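Transcriptional regulator, SorC family (Enterococcus faecalis, PDB 2O0M) probably regulates transcription by binding DNA, with a putative sugar-binding domain that may bind a carbohydrate effector. Local coordinates at residues Gly178-Ala183 / Val208-Ser213; Ile146-Gly151 / Ser190-Met195. All blocks are in the same frame, centred on the assembly; numbering follows the deposited sequence.

Contact 1: Gly178-Ala183 / Val208-Ser213; sequences GGIGEA and VPEQLS
Two loops of the putative sugar-binding domain, Gly178-Ala183 and Val208-Ser213, are joined here by one carboxylate, that of Glu210, set against the backbone amides of Ile180 and Glu182. It is a worked example of an acidic side chain pinning an irregular, glycine-rich chain. Glu210 OE2 accepts the N-H of Ile180 at 3.1 Å, a fairly straight bond of 161°, while Glu210 OE1 takes the N-H of Glu182 at 2.9 Å. Both donors stand above the carboxylate plane, 55° out of it for Ile180, so the backbone lies across the face of the group. The bend at chi2 (-74°) turns CD of Glu210 back toward the loop. Glu210 OE1 also rests against CB of Glu182 at 3.4 Å, but the Glu182 carboxylate belongs to another site, its two oxygens forming salt bridges with Arg252 and Arg253.

Backbone meets backbone as well. Gly179 and Gly181, both with positive phi, lie against the carbonyl of Glu210: CA of Gly179 makes a CH...O contact with Glu210 O at 3.4 Å. Next along, Gln211 NE2 gives a weak hydrogen bond to Gly181 O at 3.0 Å, and NE2 has a further weak bond to Arg253 O. Two waters complete the joint. One accepts the N-H of Gly179 at 2.8 Å and also bridges Val208 O and Glu210 OE2; the other links Glu182 O with Gln211 OE1.

The first loop leads from strand 169-175 into helix 188-199, the second from strand 202-203 into helix 214-221, where Ser213 stands at the N-cap position with its OG hydrogen-bonded to Thr216 OG1. Val208 and Pro209 lean on Leu220 of that helix, and the Ile180 side chain packs on Ile287 and Arg253.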
loop_
_atom_site.group_PDB
_atom_site.type_symbol
_atom_site.label_atom_id
_atom_site.label_comp_id
_atom_site.label_asym_id
_atom_site.label_seq_id
_atom_site.Cartn_x
_atom_site.Cartn_y
_atom_site.Cartn_z
ATOM N N GLY A 178 -7.006 9.227 2.669
ATOM C CA GLY A 178 -7.890 9.947 1.762
ATOM C C GLY A 178 -7.132 11.046 1.039
ATOM O O GLY A 178 -6.008 11.378 1.400
ATOM N N GLY A 179 -7.738 11.610 0.001
ATOM C CA GLY A 179 -7.156 12.775 -0.677
ATOM C C GLY A 179 -5.886 12.470 -1.434
ATOM O O GLY A 179 -4.965 13.279 -1.494
ATOM N N ILE A 180 -5.836 11.283 -2.024
ATOM C CA ILE A 180 -4.624 10.832 -2.701
ATOM C C ILE A 180 -4.565 11.240 -4.174
ATOM O O ILE A 180 -3.476 11.361 -4.736
ATOM C CB ILE A 180 -4.462 9.303 -2.548
ATOM C CG1 ILE A 180 -4.232 8.939 -1.073
ATOM C CG2 ILE A 180 -3.329 8.763 -3.429
ATOM C CD1 ILE A 180 -2.897 9.360 -0.516
ATOM N N GLY A 181 -5.719 11.431 -4.804
ATOM C CA GLY A 181 -5.772 11.916 -6.182
ATOM C C GLY A 181 -5.863 10.844 -7.267
ATOM O O GLY A 181 -5.709 11.148 -8.453
ATOM N N GLU A 182 -6.126 9.598 -6.889
ATOM C CA GLU A 182 -6.287 8.549 -7.900
ATOM C C GLU A 182 -7.671 8.579 -8.549
ATOM O O GLU A 182 -8.611 9.146 -8.005
ATOM C CB GLU A 182 -6.073 7.158 -7.317
ATOM C CG GLU A 182 -4.684 6.904 -6.767
ATOM C CD GLU A 182 -3.589 6.728 -7.815
ATOM O OE1 GLU A 182 -3.822 6.850 -9.033
ATOM O OE2 GLU A 182 -2.464 6.453 -7.386
ATOM N N ALA A 183 -7.767 7.934 -9.705
ATOM C CA ALA A 183 -9.058 7.680 -10.356
ATOM C C ALA A 183 -9.827 6.569 -9.642
ATOM O O ALA A 183 -9.247 5.747 -8.934
ATOM C CB ALA A 183 -8.850 7.326 -11.808
ATOM N N VAL A 208 -14.154 10.973 1.458
ATOM C CA VAL A 208 -13.364 12.157 1.209
ATOM C C VAL A 208 -13.005 12.104 -0.269
ATOM O O VAL A 208 -12.493 11.093 -0.731
ATOM C CB VAL A 208 -12.085 12.140 2.087
ATOM C CG1 VAL A 208 -11.115 13.239 1.669
ATOM C CG2 VAL A 208 -12.453 12.294 3.555
ATOM N N PRO A 209 -13.331 13.152 -1.044
ATOM C CA PRO A 209 -12.920 13.113 -2.451
ATOM C C PRO A 209 -11.408 12.944 -2.636
ATOM O O PRO A 209 -10.635 13.387 -1.794
ATOM C CB PRO A 209 -13.377 14.468 -2.981
ATOM C CG PRO A 209 -14.535 14.837 -2.098
ATOM C CD PRO A 209 -14.122 14.357 -0.737
ATOM N N GLU A 210 -10.999 12.292 -3.723
ATOM C CA GLU A 210 -9.575 12.063 -3.980
ATOM C C GLU A 210 -8.825 13.351 -4.274
ATOM O O GLU A 210 -7.630 13.447 -4.010
ATOM C CB GLU A 210 -9.381 11.055 -5.112
ATOM C CG GLU A 210 -9.500 9.623 -4.653
ATOM C CD GLU A 210 -8.284 9.166 -3.864
ATOM O OE1 GLU A 210 -7.381 8.555 -4.461
ATOM O OE2 GLU A 210 -8.218 9.438 -2.651
ATOM N N GLN A 211 -9.540 14.324 -4.831
ATOM C CA GLN A 211 -9.084 15.705 -4.926
ATOM C C GLN A 211 -10.118 16.563 -4.197
ATOM O O GLN A 211 -11.314 16.439 -4.462
ATOM C CB GLN A 211 -8.974 16.134 -6.394
ATOM C CG GLN A 211 -7.658 15.739 -7.075
ATOM C CD GLN A 211 -7.700 14.399 -7.796
ATOM O OE1 GLN A 211 -8.699 13.662 -7.722
ATOM N NE2 GLN A 211 -6.600 14.064 -8.500
ATOM N N LEU A 212 -9.669 17.413 -3.275
ATOM C CA LEU A 212 -10.595 18.196 -2.437
ATOM C C LEU A 212 -10.041 19.544 -2.008
ATOM O O LEU A 212 -8.829 19.787 -2.079
ATOM C CB LEU A 212 -11.048 17.421 -1.193
ATOM C CG LEU A 212 -10.080 16.739 -0.200
ATOM C CD1 LEU A 212 -8.631 17.159 -0.292
ATOM C CD2 LEU A 212 -10.586 16.908 1.220
ATOM N N SER A 213 -10.954 20.394 -1.538
ATOM C CA SER A 213 -10.643 21.758 -1.107
ATOM C C SER A 213 -10.572 21.885 0.416
ATOM O O SER A 213 -11.049 21.016 1.154
ATOM C CB SER A 213 -11.700 22.725 -1.658
ATOM O OG SER A 213 -12.897 22.663 -0.901
HETATM O O HOH W 1 -10.050 10.123 -0.712
HETATM O O HOH W 2 -9.467 11.557 -8.828
#

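Contact 2: Ile146-Gly151 / Ser190-Met195; sequences IAVMGG and SISAVM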
loop_
_atom_site.group_PDB
_atom_site.type_symbol
_atom_site.label_atom_id
_atom_site.label_comp_id
_atom_site.label_asym_id
_atom_site.label_seq_id
_atom_site.Cartn_x
_atom_site.Cartn_y
_atom_site.Cartn_z
ATOM N N ILE A 146 -7.952 -3.778 8.403
ATOM C CA ILE A 146 -6.892 -3.761 7.408
ATOM C C ILE A 146 -6.993 -2.478 6.594
ATOM O O ILE A 146 -7.964 -2.270 5.863
ATOM C CB ILE A 146 -6.978 -4.961 6.456
ATOM C CG1 ILE A 146 -6.942 -6.277 7.233
ATOM C CG2 ILE A 146 -5.845 -4.927 5.436
ATOM C CD1 ILE A 146 -8.300 -6.855 7.537
ATOM N N ALA A 147 -5.986 -1.623 6.736
ATOM C CA ALA A 147 -5.926 -0.352 6.034
ATOM C C ALA A 147 -5.127 -0.539 4.756
ATOM O O ALA A 147 -4.013 -1.062 4.775
ATOM C CB ALA A 147 -5.306 0.692 6.892
ATOM N N VAL A 148 -5.693 -0.109 3.637
ATOM C CA VAL A 148 -5.081 -0.383 2.348
ATOM C C VAL A 148 -4.872 0.879 1.516
ATOM O O VAL A 148 -5.635 1.842 1.608
ATOM C CB VAL A 148 -5.901 -1.384 1.532
ATOM C CG1 VAL A 148 -6.040 -2.709 2.279
ATOM C CG2 VAL A 148 -7.265 -0.829 1.197
HETATM N N MSE A 149 -3.803 0.863 0.725
HETATM C CA MSE A 149 -3.619 1.821 -0.341
HETATM C C MSE A 149 -4.136 1.286 -1.672
HETATM O O MSE A 149 -4.385 0.093 -1.829
HETATM C CB MSE A 149 -2.153 2.243 -0.457
HETATM C CG MSE A 149 -1.661 3.025 0.733
HETATM SE SE MSE A 149 -2.499 4.778 0.991
HETATM C CE MSE A 149 -1.864 5.625 -0.559
ATOM N N GLY A 150 -4.290 2.192 -2.628
ATOM C CA GLY A 150 -4.772 1.846 -3.960
ATOM C C GLY A 150 -3.643 1.700 -4.961
ATOM O O GLY A 150 -2.523 1.333 -4.602
ATOM N N GLY A 151 -3.946 1.996 -6.215
ATOM C CA GLY A 151 -3.005 1.880 -7.307
ATOM C C GLY A 151 -3.245 0.640 -8.138
ATOM O O GLY A 151 -4.057 -0.218 -7.789
ATOM N N SER A 190 -11.957 1.903 -3.433
ATOM C CA SER A 190 -12.334 0.859 -4.379
ATOM C C SER A 190 -11.635 -0.452 -4.057
ATOM O O SER A 190 -12.270 -1.520 -4.057
ATOM C CB SER A 190 -12.049 1.307 -5.807
ATOM O OG SER A 190 -12.804 2.467 -6.103
ATOM N N ILE A 191 -10.338 -0.380 -3.753
ATOM C CA ILE A 191 -9.576 -1.577 -3.382
ATOM C C ILE A 191 -10.205 -2.186 -2.108
ATOM O O ILE A 191 -10.382 -3.389 -2.011
ATOM C CB ILE A 191 -8.046 -1.270 -3.180
ATOM C CG1 ILE A 191 -7.273 -1.319 -4.509
ATOM C CG2 ILE A 191 -7.402 -2.277 -2.264
ATOM C CD1 ILE A 191 -7.660 -0.291 -5.515
ATOM N N SER A 192 -10.578 -1.345 -1.142
ATOM C CA SER A 192 -11.173 -1.839 0.116
ATOM C C SER A 192 -12.448 -2.637 -0.146
ATOM O O SER A 192 -12.672 -3.717 0.439
ATOM C CB SER A 192 -11.505 -0.669 1.052
ATOM O OG SER A 192 -10.333 0.063 1.376
ATOM N N ALA A 193 -13.281 -2.112 -1.044
ATOM C CA ALA A 193 -14.571 -2.730 -1.338
ATOM C C ALA A 193 -14.380 -4.060 -2.031
ATOM O O ALA A 193 -15.049 -5.053 -1.698
ATOM C CB ALA A 193 -15.429 -1.806 -2.172
ATOM N N VAL A 194 -13.457 -4.091 -2.982
ATOM C CA VAL A 194 -13.163 -5.326 -3.706
ATOM C C VAL A 194 -12.569 -6.374 -2.767
ATOM O O VAL A 194 -12.988 -7.543 -2.769
ATOM C CB VAL A 194 -12.247 -5.075 -4.925
ATOM C CG1 VAL A 194 -11.807 -6.399 -5.564
ATOM C CG2 VAL A 194 -12.985 -4.210 -5.945
HETATM N N MSE A 195 -11.597 -5.966 -1.961
HETATM C CA MSE A 195 -10.993 -6.902 -1.011
HETATM C C MSE A 195 -12.049 -7.472 -0.083
HETATM O O MSE A 195 -12.061 -8.669 0.183
HETATM C CB MSE A 195 -9.917 -6.213 -0.178
HETATM C CG MSE A 195 -8.661 -5.926 -0.926
HETATM SE SE MSE A 195 -7.100 -5.919 0.286
HETATM C CE MSE A 195 -5.758 -5.903 -1.099
#
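Val148 packs against Ile191, Ser192 and Met195 in a buried strand-to-helix contact, the standard layering of a Rossmann-like alpha/beta domain, in which a helix lies over the sheet. The axes of strand 146-148 and helix 190-195 approach to 8.9 Å and run at 136°, more nearly antiparallel than parallel.

Both methyls of Val148 are used. With CG1 beside the backbone N and anti to the carbonyl carbon (chi1 -60°), CG2 is left between the backbone N and the carbonyl carbon; this Val148 CG2 meets CG2 of Ile191 at 3.8 Å and comes as near as 3.2 Å to Ser192 OG. Ser192 OG is hydrogen-bonded to Ala188 O one turn back, and meets the strand through Val148 CG2. Val148 CG1 touches SE of the selenomethionine at Met195 at 3.9 Å, the two side chains lying alongside with reversed directions. Ile191 reaches further down the chain: its CD1 sits 3.9 Å from CA of Gly150, and its CG2 lies 3.9 Å from Met149 O, a carbonyl buried here without a polar partner in the model.

Gly151 occupies the N-cap position of helix 152-159, close to a bound phosphate ion, which may mark a pocket. Strand 142-148 lies between strands 169-175 and 238-245, parallel to both, while helix 188-199 rests through Met195 on Met154 and Ala158 of helix 152-159 and on Phe173 of strand 169-175.

In this pair the chemistry differs with depth. Contact 2 is almost wholly buried, nearer the middle of the chain, and relies on apolar packing, with no hydrogen bond between its segments; contact 1, farther out and only partly buried, is built from amide, carboxylate and water bonds between irregular loops. Their segments alternate along the sequence: 178-183 precedes helix 188-199, which contact 2 packs on the sheet, while 208-213 follows it. The centres are about 14 Å apart, yet the two contacts touch where Ile180 CD1 meets Met149 CE at 3.9 Å. Glu182 and Gly151 each lie near a bound phosphate ion.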